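Local coordinates for gram-negative insecticidal protein (Chromobacterium piscinae, PDB 6FBM), which is an insecticidal toxin of the MACPF and beta-tripod families, and probably acts by forming pores in target-cell membranes, at residues A[124-132]-A[259-270]; A[381-389]-A[432-441]. All coordinates share one frame; numbering follows the deposited sequence.

Contact 1 of 2, residues A[124-132]-A[259-270]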
loop_
_atom_site.group_PDB
_atom_site.type_symbol
_atom_site.label_atom_id
_atom_site.label_comp_id
_atom_site.label_asym_id
_atom_site.label_seq_id
_atom_site.Cartn_x
_atom_site.Cartn_y
_atom_site.Cartn_z
ATOM N N THR A 124 26.620 25.967 7.787
ATOM C CA THR A 124 25.509 26.340 8.625
ATOM C C THR A 124 24.643 25.091 8.756
ATOM O O THR A 124 24.022 24.674 7.780
ATOM C CB THR A 124 24.761 27.507 8.000
ATOM O OG1 THR A 124 25.608 28.661 8.018
ATOM C CG2 THR A 124 23.506 27.813 8.773
ATOM N N ARG A 125 24.619 24.516 9.969
ATOM C CA ARG A 125 23.980 23.226 10.228
ATOM C C ARG A 125 22.815 23.381 11.179
ATOM O O ARG A 125 22.920 24.005 12.239
ATOM C CB ARG A 125 24.957 22.207 10.810
ATOM C CG ARG A 125 26.265 22.090 10.042
ATOM C CD ARG A 125 27.065 20.829 10.397
ATOM N NE ARG A 125 27.580 20.873 11.763
ATOM C CZ ARG A 125 28.632 21.604 12.142
ATOM N NH1 ARG A 125 29.332 22.367 11.265
ATOM N NH2 ARG A 125 28.986 21.585 13.424
ATOM N N GLU A 126 21.682 22.827 10.772
ATOM C CA GLU A 126 20.524 22.796 11.617
ATOM C C GLU A 126 20.232 21.348 11.880
ATOM O O GLU A 126 19.830 20.609 10.977
ATOM C CB GLU A 126 19.348 23.483 10.962
ATOM C CG GLU A 126 18.176 23.593 11.902
ATOM C CD GLU A 126 17.028 24.329 11.310
ATOM O OE1 GLU A 126 16.626 25.300 11.965
ATOM O OE2 GLU A 126 16.530 23.948 10.233
ATOM N N ALA A 127 20.432 20.954 13.124
ATOM C CA ALA A 127 20.295 19.566 13.534
ATOM C C ALA A 127 18.934 19.415 14.219
ATOM O O ALA A 127 18.650 20.100 15.215
ATOM C CB ALA A 127 21.425 19.177 14.470
ATOM N N HIS A 128 18.082 18.547 13.659
ATOM C CA HIS A 128 16.764 18.298 14.210
ATOM C C HIS A 128 16.864 17.022 15.036
ATOM O O HIS A 128 16.682 15.934 14.521
ATOM C CB HIS A 128 15.753 18.192 13.089
ATOM C CG HIS A 128 15.524 19.490 12.368
ATOM N ND1 HIS A 128 14.303 20.145 12.388
ATOM C CD2 HIS A 128 16.362 20.281 11.661
ATOM C CE1 HIS A 128 14.404 21.271 11.701
ATOM N NE2 HIS A 128 15.640 21.374 11.247
ATOM N N VAL A 129 17.173 17.177 16.316
ATOM C CA VAL A 129 17.389 16.036 17.189
ATOM C C VAL A 129 16.052 15.507 17.652
ATOM O O VAL A 129 15.203 16.277 18.077
ATOM C CB VAL A 129 18.198 16.420 18.453
ATOM C CG1 VAL A 129 18.425 15.199 19.356
ATOM C CG2 VAL A 129 19.531 17.084 18.072
ATOM N N LEU A 130 15.851 14.203 17.529
ATOM C CA LEU A 130 14.710 13.547 18.142
ATOM C C LEU A 130 15.142 12.943 19.487
ATOM O O LEU A 130 14.464 13.121 20.493
ATOM C CB LEU A 130 14.147 12.481 17.193
ATOM C CG LEU A 130 13.793 13.013 15.802
ATOM C CD1 LEU A 130 13.461 11.872 14.881
ATOM C CD2 LEU A 130 12.653 14.019 15.817
ATOM N N TRP A 131 16.252 12.211 19.497
ATOM C CA TRP A 131 16.799 11.672 20.727
ATOM C C TRP A 131 18.289 11.474 20.636
ATOM O O TRP A 131 18.864 11.538 19.547
ATOM C CB TRP A 131 16.132 10.342 21.095
ATOM C CG TRP A 131 16.100 9.382 19.995
ATOM C CD1 TRP A 131 17.073 8.511 19.673
ATOM C CD2 TRP A 131 15.025 9.162 19.083
ATOM N NE1 TRP A 131 16.668 7.711 18.598
ATOM C CE2 TRP A 131 15.392 8.082 18.255
ATOM C CE3 TRP A 131 13.755 9.708 18.945
ATOM C CZ2 TRP A 131 14.581 7.623 17.230
ATOM C CZ3 TRP A 131 12.939 9.246 17.947
ATOM C CH2 TRP A 131 13.348 8.214 17.097
ATOM N N TYR A 132 18.904 11.272 21.800
ATOM C CA TYR A 132 20.281 10.878 21.910
ATOM C C TYR A 132 20.275 9.427 22.358
ATOM O O TYR A 132 19.402 9.001 23.117
ATOM C CB TYR A 132 21.024 11.750 22.925
ATOM C CG TYR A 132 20.959 13.250 22.670
ATOM C CD1 TYR A 132 21.888 13.861 21.827
ATOM C CD2 TYR A 132 20.010 14.072 23.294
ATOM C CE1 TYR A 132 21.868 15.236 21.578
ATOM C CE2 TYR A 132 19.971 15.448 23.049
ATOM C CZ TYR A 132 20.902 16.038 22.186
ATOM O OH TYR A 132 20.908 17.417 21.905
ATOM N N PHE A 259 11.007 21.680 2.591
ATOM C CA PHE A 259 11.668 21.599 3.875
ATOM C C PHE A 259 10.717 21.041 4.935
ATOM O O PHE A 259 11.124 20.185 5.727
ATOM C CB PHE A 259 12.210 22.929 4.305
ATOM C CG PHE A 259 12.624 22.952 5.758
ATOM C CD1 PHE A 259 13.873 22.464 6.141
ATOM C CD2 PHE A 259 11.769 23.502 6.745
ATOM C CE1 PHE A 259 14.256 22.515 7.443
ATOM C CE2 PHE A 259 12.146 23.521 8.054
ATOM C CZ PHE A 259 13.397 23.014 8.414
ATOM N N SER A 260 9.469 21.523 4.980
ATOM C CA SER A 260 8.515 21.050 5.980
ATOM C C SER A 260 8.193 19.564 5.765
ATOM O O SER A 260 7.907 18.861 6.730
ATOM C CB SER A 260 7.233 21.878 6.011
ATOM O OG SER A 260 6.493 21.539 4.880
ATOM N N GLN A 261 8.258 19.084 4.526
ATOM C CA GLN A 261 8.108 17.648 4.280
ATOM C C GLN A 261 9.268 16.841 4.861
ATOM O O GLN A 261 9.057 15.785 5.437
ATOM C CB GLN A 261 7.991 17.340 2.780
ATOM C CG GLN A 261 6.614 17.512 2.179
ATOM C CD GLN A 261 6.631 17.299 0.672
ATOM O OE1 GLN A 261 7.313 16.419 0.156
ATOM N NE2 GLN A 261 5.840 18.099 -0.034
ATOM N N TRP A 262 10.489 17.335 4.668
ATOM C CA TRP A 262 11.689 16.737 5.246
ATOM C C TRP A 262 11.608 16.780 6.777
ATOM O O TRP A 262 11.816 15.785 7.424
ATOM C CB TRP A 262 12.945 17.438 4.708
ATOM C CG TRP A 262 14.210 16.950 5.281
ATOM C CD1 TRP A 262 14.991 15.948 4.790
ATOM C CD2 TRP A 262 14.858 17.445 6.433
ATOM N NE1 TRP A 262 16.096 15.787 5.586
ATOM C CE2 TRP A 262 16.032 16.695 6.604
ATOM C CE3 TRP A 262 14.554 18.444 7.345
ATOM C CZ2 TRP A 262 16.906 16.906 7.666
ATOM C CZ3 TRP A 262 15.444 18.667 8.421
ATOM C CH2 TRP A 262 16.599 17.899 8.560
ATOM N N ALA A 263 11.235 17.913 7.335
ATOM C CA ALA A 263 11.115 18.071 8.794
ATOM C C ALA A 263 10.087 17.153 9.429
ATOM O O ALA A 263 10.379 16.539 10.465
ATOM C CB ALA A 263 10.818 19.508 9.171
ATOM N N GLU A 264 8.896 17.049 8.839
ATOM C CA GLU A 264 7.865 16.138 9.369
ATOM C C GLU A 264 8.184 14.650 9.076
ATOM O O GLU A 264 7.672 13.776 9.746
ATOM C CB GLU A 264 6.455 16.545 8.898
ATOM C CG GLU A 264 6.121 16.208 7.435
ATOM C CD GLU A 264 4.854 16.892 6.888
ATOM O OE1 GLU A 264 4.833 17.188 5.659
ATOM O OE2 GLU A 264 3.904 17.127 7.686
ATOM N N SER A 265 9.035 14.373 8.092
ATOM C CA SER A 265 9.477 13.014 7.802
ATOM C C SER A 265 10.496 12.444 8.808
ATOM O O SER A 265 10.782 11.254 8.781
ATOM C CB SER A 265 10.126 12.933 6.409
ATOM O OG SER A 265 11.533 13.248 6.432
ATOM N N LEU A 266 11.082 13.275 9.665
ATOM C CA LEU A 266 12.261 12.858 10.421
ATOM C C LEU A 266 12.064 11.624 11.259
ATOM O O LEU A 266 12.956 10.782 11.335
ATOM C CB LEU A 266 12.791 13.996 11.288
ATOM C CG LEU A 266 13.355 15.147 10.472
ATOM C CD1 LEU A 266 13.724 16.250 11.423
ATOM C CD2 LEU A 266 14.519 14.693 9.625
ATOM N N LEU A 267 10.871 11.463 11.838
ATOM C CA LEU A 267 10.628 10.286 12.657
ATOM C C LEU A 267 10.760 8.977 11.924
ATOM O O LEU A 267 11.166 7.969 12.497
ATOM C CB LEU A 267 9.291 10.364 13.371
ATOM C CG LEU A 267 9.115 9.407 14.598
ATOM C CD1 LEU A 267 10.218 9.506 15.645
ATOM C CD2 LEU A 267 7.762 9.684 15.228
ATOM N N ASP A 268 10.431 8.978 10.660
ATOM C CA ASP A 268 10.447 7.770 9.841
ATOM C C ASP A 268 11.807 7.577 9.185
ATOM O O ASP A 268 12.130 6.481 8.720
ATOM C CB ASP A 268 9.359 7.813 8.757
ATOM C CG ASP A 268 7.965 8.145 9.309
ATOM O OD1 ASP A 268 7.564 7.412 10.196
ATOM O OD2 ASP A 268 7.282 9.107 8.893
ATOM N N TYR A 269 12.614 8.630 9.124
ATOM C CA TYR A 269 13.904 8.558 8.459
ATOM C C TYR A 269 15.066 8.951 9.345
ATOM O O TYR A 269 16.113 9.321 8.834
ATOM C CB TYR A 269 13.877 9.486 7.256
ATOM C CG TYR A 269 12.942 9.040 6.189
ATOM C CD1 TYR A 269 13.381 8.145 5.219
ATOM C CD2 TYR A 269 11.630 9.507 6.124
ATOM C CE1 TYR A 269 12.557 7.756 4.189
ATOM C CE2 TYR A 269 10.787 9.101 5.105
ATOM C CZ TYR A 269 11.262 8.242 4.129
ATOM O OH TYR A 269 10.452 7.850 3.083
ATOM N N ALA A 270 14.881 8.905 10.665
ATOM C CA ALA A 270 15.903 9.365 11.595
ATOM C C ALA A 270 17.149 8.500 11.530
ATOM O O ALA A 270 17.042 7.291 11.394
ATOM C CB ALA A 270 15.366 9.388 13.010
#
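The imidazole of His128 fills a hollow between Phe259, Trp262 and Leu266, three side chains that helix 259-269 presents to the strand. Trp262 meets it edge-on: the rim of the indole, led by CZ3, lies over one face of the imidazole, with CZ3 3.7 Å from His128 CD2 and the planes at 89°, an edge-to-face pair. The side chains of Phe259 and His128 run toward each other, Phe259 CZ lying 3.9 Å from His128 CE1, the rings oblique. At the stem of the histidine a methyl of Leu266 presses in, CD1 to His128 CB being 3.3 Å. Two residues along the strand, where the chain turns a corner at Leu130, and Leu130 and Trp131 form a classic beta bulge opposite Val177, the knob is Leu130 CD1, which drops between Leu266, Leu267 and Ala270 and comes within 3.6 Å of Ala270 CB. Trp131, its CG wedged between backbone N and carbonyl carbon (chi1 50°), brings its ring to Leu267, whose CD1 abuts the ring edge 3.6 Å from Trp131 CZ3. Strand 120-134 and helix 255-269 belong to the MACPF domain, and the helix lies against its bent central sheet, the axes of strand 124-129 and helix 259-269 being 9.9 Å apart at closest approach and inclined at 42°. Across the contact apolar and aromatic groups dominate, though Glu126 OE2 meets the Phe259 ring at CZ. The imidazole is tethered along its own strand: His128 NE2 donates to Glu126 OE2 at 2.9 Å, nearly in the ring plane though from above the carboxylate plane. Tyr206 also bonds to that oxygen. With a carboxylate oxygen at its NE2 and aromatic rings around it, the imidazole has its rotation fixed and would probably be polarised toward the acid.

Contact 2 of 2, residues A[381-389]-A[432-441]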
loop_
_atom_site.group_PDB
_atom_site.type_symbol
_atom_site.label_atom_id
_atom_site.label_comp_id
_atom_site.label_asym_id
_atom_site.label_seq_id
_atom_site.Cartn_x
_atom_site.Cartn_y
_atom_site.Cartn_z
ATOM N N GLY A 381 37.205 39.268 -6.632
ATOM C CA GLY A 381 37.012 40.651 -6.182
ATOM C C GLY A 381 38.198 41.263 -5.466
ATOM O O GLY A 381 38.018 42.183 -4.657
ATOM N N VAL A 382 39.402 40.775 -5.735
ATOM C CA VAL A 382 40.632 41.405 -5.186
ATOM C C VAL A 382 40.996 42.743 -5.820
ATOM O O VAL A 382 41.715 43.547 -5.212
ATOM C CB VAL A 382 41.868 40.480 -5.261
ATOM C CG1 VAL A 382 41.681 39.263 -4.379
ATOM C CG2 VAL A 382 42.158 40.039 -6.673
ATOM N N LEU A 383 40.542 42.940 -7.063
ATOM C CA LEU A 383 40.590 44.221 -7.727
ATOM C C LEU A 383 39.200 44.775 -7.698
ATOM O O LEU A 383 38.242 44.082 -8.039
ATOM C CB LEU A 383 41.027 44.064 -9.179
ATOM C CG LEU A 383 42.406 43.422 -9.392
ATOM C CD1 LEU A 383 42.702 43.307 -10.871
ATOM C CD2 LEU A 383 43.501 44.193 -8.660
ATOM N N LYS A 384 39.089 46.036 -7.308
ATOM C CA LYS A 384 37.821 46.732 -7.313
ATOM C C LYS A 384 38.069 48.164 -7.691
ATOM O O LYS A 384 39.056 48.746 -7.253
ATOM C CB LYS A 384 37.193 46.662 -5.923
ATOM C CG LYS A 384 35.760 47.081 -5.873
ATOM C CD LYS A 384 35.132 46.827 -4.533
ATOM C CE LYS A 384 33.654 47.193 -4.649
ATOM N NZ LYS A 384 33.009 46.904 -3.371
ATOM N N ALA A 385 37.179 48.747 -8.492
ATOM C CA ALA A 385 37.297 50.171 -8.865
ATOM C C ALA A 385 37.347 51.094 -7.640
ATOM O O ALA A 385 36.768 50.782 -6.586
ATOM C CB ALA A 385 36.152 50.602 -9.788
ATOM N N PRO A 386 38.037 52.251 -7.774
ATOM C CA PRO A 386 38.011 53.252 -6.715
ATOM C C PRO A 386 36.649 53.864 -6.563
ATOM O O PRO A 386 35.884 53.869 -7.509
ATOM C CB PRO A 386 39.029 54.293 -7.204
ATOM C CG PRO A 386 39.080 54.158 -8.671
ATOM C CD PRO A 386 38.830 52.710 -8.938
ATOM N N VAL A 387 36.328 54.358 -5.382
ATOM C CA VAL A 387 35.047 55.066 -5.179
ATOM C C VAL A 387 35.104 56.497 -5.656
ATOM O O VAL A 387 34.095 57.136 -5.872
ATOM C CB VAL A 387 34.536 54.999 -3.731
ATOM C CG1 VAL A 387 34.372 53.528 -3.340
ATOM C CG2 VAL A 387 35.399 55.777 -2.753
ATOM N N GLY A 388 36.307 57.017 -5.805
ATOM C CA GLY A 388 36.492 58.358 -6.330
ATOM C C GLY A 388 37.935 58.781 -6.337
ATOM O O GLY A 388 38.834 57.966 -6.107
ATOM N N TRP A 389 38.142 60.067 -6.591
ATOM C CA TRP A 389 39.463 60.616 -6.654
ATOM C C TRP A 389 39.561 61.929 -5.879
ATOM O O TRP A 389 38.682 62.776 -5.985
ATOM C CB TRP A 389 39.831 60.851 -8.109
ATOM C CG TRP A 389 39.886 59.629 -8.946
ATOM C CD1 TRP A 389 38.847 59.047 -9.588
ATOM C CD2 TRP A 389 41.043 58.858 -9.277
ATOM N NE1 TRP A 389 39.277 57.954 -10.292
ATOM C CE2 TRP A 389 40.620 57.813 -10.122
ATOM C CE3 TRP A 389 42.393 58.930 -8.920
ATOM C CZ2 TRP A 389 41.486 56.862 -10.620
ATOM C CZ3 TRP A 389 43.274 57.975 -9.429
ATOM C CH2 TRP A 389 42.818 56.969 -10.273
ATOM N N PRO A 432 40.938 62.208 -13.058
ATOM C CA PRO A 432 41.269 61.089 -13.914
ATOM C C PRO A 432 40.028 60.385 -14.456
ATOM O O PRO A 432 39.014 60.263 -13.753
ATOM C CB PRO A 432 42.052 60.164 -12.993
ATOM C CG PRO A 432 42.580 61.027 -11.933
ATOM C CD PRO A 432 41.583 62.107 -11.744
ATOM N N ASN A 433 40.094 59.979 -15.715
ATOM C CA ASN A 433 39.027 59.225 -16.337
ATOM C C ASN A 433 39.704 57.982 -16.811
ATOM O O ASN A 433 40.255 57.940 -17.889
ATOM C CB ASN A 433 38.433 60.012 -17.495
ATOM C CG ASN A 433 37.436 59.214 -18.281
ATOM O OD1 ASN A 433 36.823 58.257 -17.780
ATOM N ND2 ASN A 433 37.286 59.583 -19.529
ATOM N N LEU A 434 39.692 56.976 -15.953
ATOM C CA LEU A 434 40.432 55.753 -16.173
ATOM C C LEU A 434 39.490 54.631 -15.800
ATOM O O LEU A 434 39.582 54.101 -14.686
ATOM C CB LEU A 434 41.656 55.710 -15.280
ATOM C CG LEU A 434 42.697 56.803 -15.518
ATOM C CD1 LEU A 434 43.730 56.779 -14.388
ATOM C CD2 LEU A 434 43.372 56.678 -16.885
ATOM N N PRO A 435 38.606 54.223 -16.735
ATOM C CA PRO A 435 37.629 53.179 -16.407
ATOM C C PRO A 435 38.249 51.889 -15.883
ATOM O O PRO A 435 37.613 51.202 -15.115
ATOM C CB PRO A 435 36.890 52.915 -17.749
ATOM C CG PRO A 435 37.228 54.071 -18.630
ATOM C CD PRO A 435 38.573 54.570 -18.173
ATOM N N ASP A 436 39.480 51.591 -16.269
ATOM C CA ASP A 436 40.127 50.341 -15.905
ATOM C C ASP A 436 41.141 50.502 -14.780
ATOM O O ASP A 436 41.932 49.601 -14.524
ATOM C CB ASP A 436 40.781 49.702 -17.146
ATOM C CG ASP A 436 39.778 49.325 -18.254
ATOM O OD1 ASP A 436 38.553 49.132 -17.946
ATOM O OD2 ASP A 436 40.237 49.183 -19.408
ATOM N N TYR A 437 41.111 51.630 -14.068
ATOM C CA TYR A 437 41.871 51.768 -12.825
ATOM C C TYR A 437 41.168 51.014 -11.704
ATOM O O TYR A 437 39.946 51.116 -11.534
ATOM C CB TYR A 437 42.039 53.232 -12.415
ATOM C CG TYR A 437 43.032 53.457 -11.290
ATOM C CD1 TYR A 437 42.654 53.307 -9.972
ATOM C CD2 TYR A 437 44.346 53.831 -11.560
ATOM C CE1 TYR A 437 43.564 53.509 -8.935
ATOM C CE2 TYR A 437 45.256 54.051 -10.532
ATOM C CZ TYR A 437 44.858 53.905 -9.223
ATOM O OH TYR A 437 45.753 54.117 -8.207
ATOM N N VAL A 438 41.969 50.283 -10.922
ATOM C CA VAL A 438 41.461 49.574 -9.775
ATOM C C VAL A 438 42.368 49.746 -8.590
ATOM O O VAL A 438 43.569 50.034 -8.730
ATOM C CB VAL A 438 41.284 48.055 -10.051
ATOM C CG1 VAL A 438 40.255 47.847 -11.142
ATOM C CG2 VAL A 438 42.612 47.393 -10.422
ATOM N N CYS A 439 41.762 49.557 -7.425
ATOM C CA CYS A 439 42.481 49.364 -6.184
ATOM C C CYS A 439 42.562 47.881 -5.920
ATOM O O CYS A 439 41.820 47.100 -6.507
ATOM C CB CYS A 439 41.745 50.073 -5.056
ATOM S SG CYS A 439 41.619 51.816 -5.349
ATOM N N VAL A 440 43.453 47.518 -5.013
ATOM C CA VAL A 440 43.782 46.144 -4.729
ATOM C C VAL A 440 43.412 45.899 -3.288
ATOM O O VAL A 440 43.598 46.784 -2.457
ATOM C CB VAL A 440 45.290 45.906 -4.956
ATOM C CG1 VAL A 440 45.659 44.434 -4.688
ATOM C CG2 VAL A 440 45.647 46.273 -6.394
ATOM N N HIS A 441 42.863 44.725 -2.990
ATOM C CA HIS A 441 42.434 44.430 -1.627
ATOM C C HIS A 441 43.646 44.376 -0.689
ATOM O O HIS A 441 44.698 43.855 -1.061
ATOM C CB HIS A 441 41.613 43.124 -1.532
ATOM C CG HIS A 441 40.927 42.955 -0.212
ATOM N ND1 HIS A 441 41.396 42.103 0.762
ATOM C CD2 HIS A 441 39.815 43.525 0.299
ATOM C CE1 HIS A 441 40.613 42.171 1.827
ATOM N NE2 HIS A 441 39.657 43.041 1.580
#
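With CG anti to the backbone N (chi1 -169°), Tyr437 presents the face of its ring to Trp389, whose own chi1 of -63° sets CG opposite the carbonyl carbon and carries the indole toward segment 432-441. The segments join through a short antiparallel ladder, one edge of a three-stranded sheet in the C-terminal, Vps62-like part of the chain, and the aromatic pair lies beyond its end. Lys384 and Cys439 form the hydrogen-bonded pair: Lys384 N reaches Cys439 O at 3.0 Å, and Cys439 N returns to Lys384 O. A third rung runs from His441 N to Val382 O at 2.8 Å. On one face of this ladder Leu383 CD2 lies beside Val440 CG2 and also touches the CG2 of Val438; on the other, Cys439 SG approaches Pro386 CB. Pro386 then leads the chain away from the ladder, its CG resting 3.9 Å from Tyr437 CD1. Past it, Trp389 is held from two directions. Pro432 lays CG over the six-membered ring in a CH-pi contact, 3.9 Å from its centroid, while the far rim of the indole points into the tyrosine ring in an edge-to-face pair with planes at 61°. The tyrosine hydroxyl is bonded to the Gly419 carbonyl, which helps to fix the ring that receives the indole. Trp389 CH2 stands over the centre of that ring, 3.7 Å from Tyr437 CG.

Overall arrangement
From the N terminus, the chain reaches strand 120-134, the first partner of contact 1, and after 126 residues between the segments helix 255-269 returns to close it, fixing a helix onto the MACPF sheet. Contact 2 opens only later, in the Vps62-like region: segment 381-389 is rejoined by 432-441 across 42 intervening residues without a helix, which include strands 403-410, 415-416 and 421-426, and two strands of a small antiparallel sheet in the C-terminal part are paired. The two closures are in series, neither nested nor crossed. They lie on opposite sides of the chain's centre, their own centres about 48 Å apart and their nearest atoms about 21 Å.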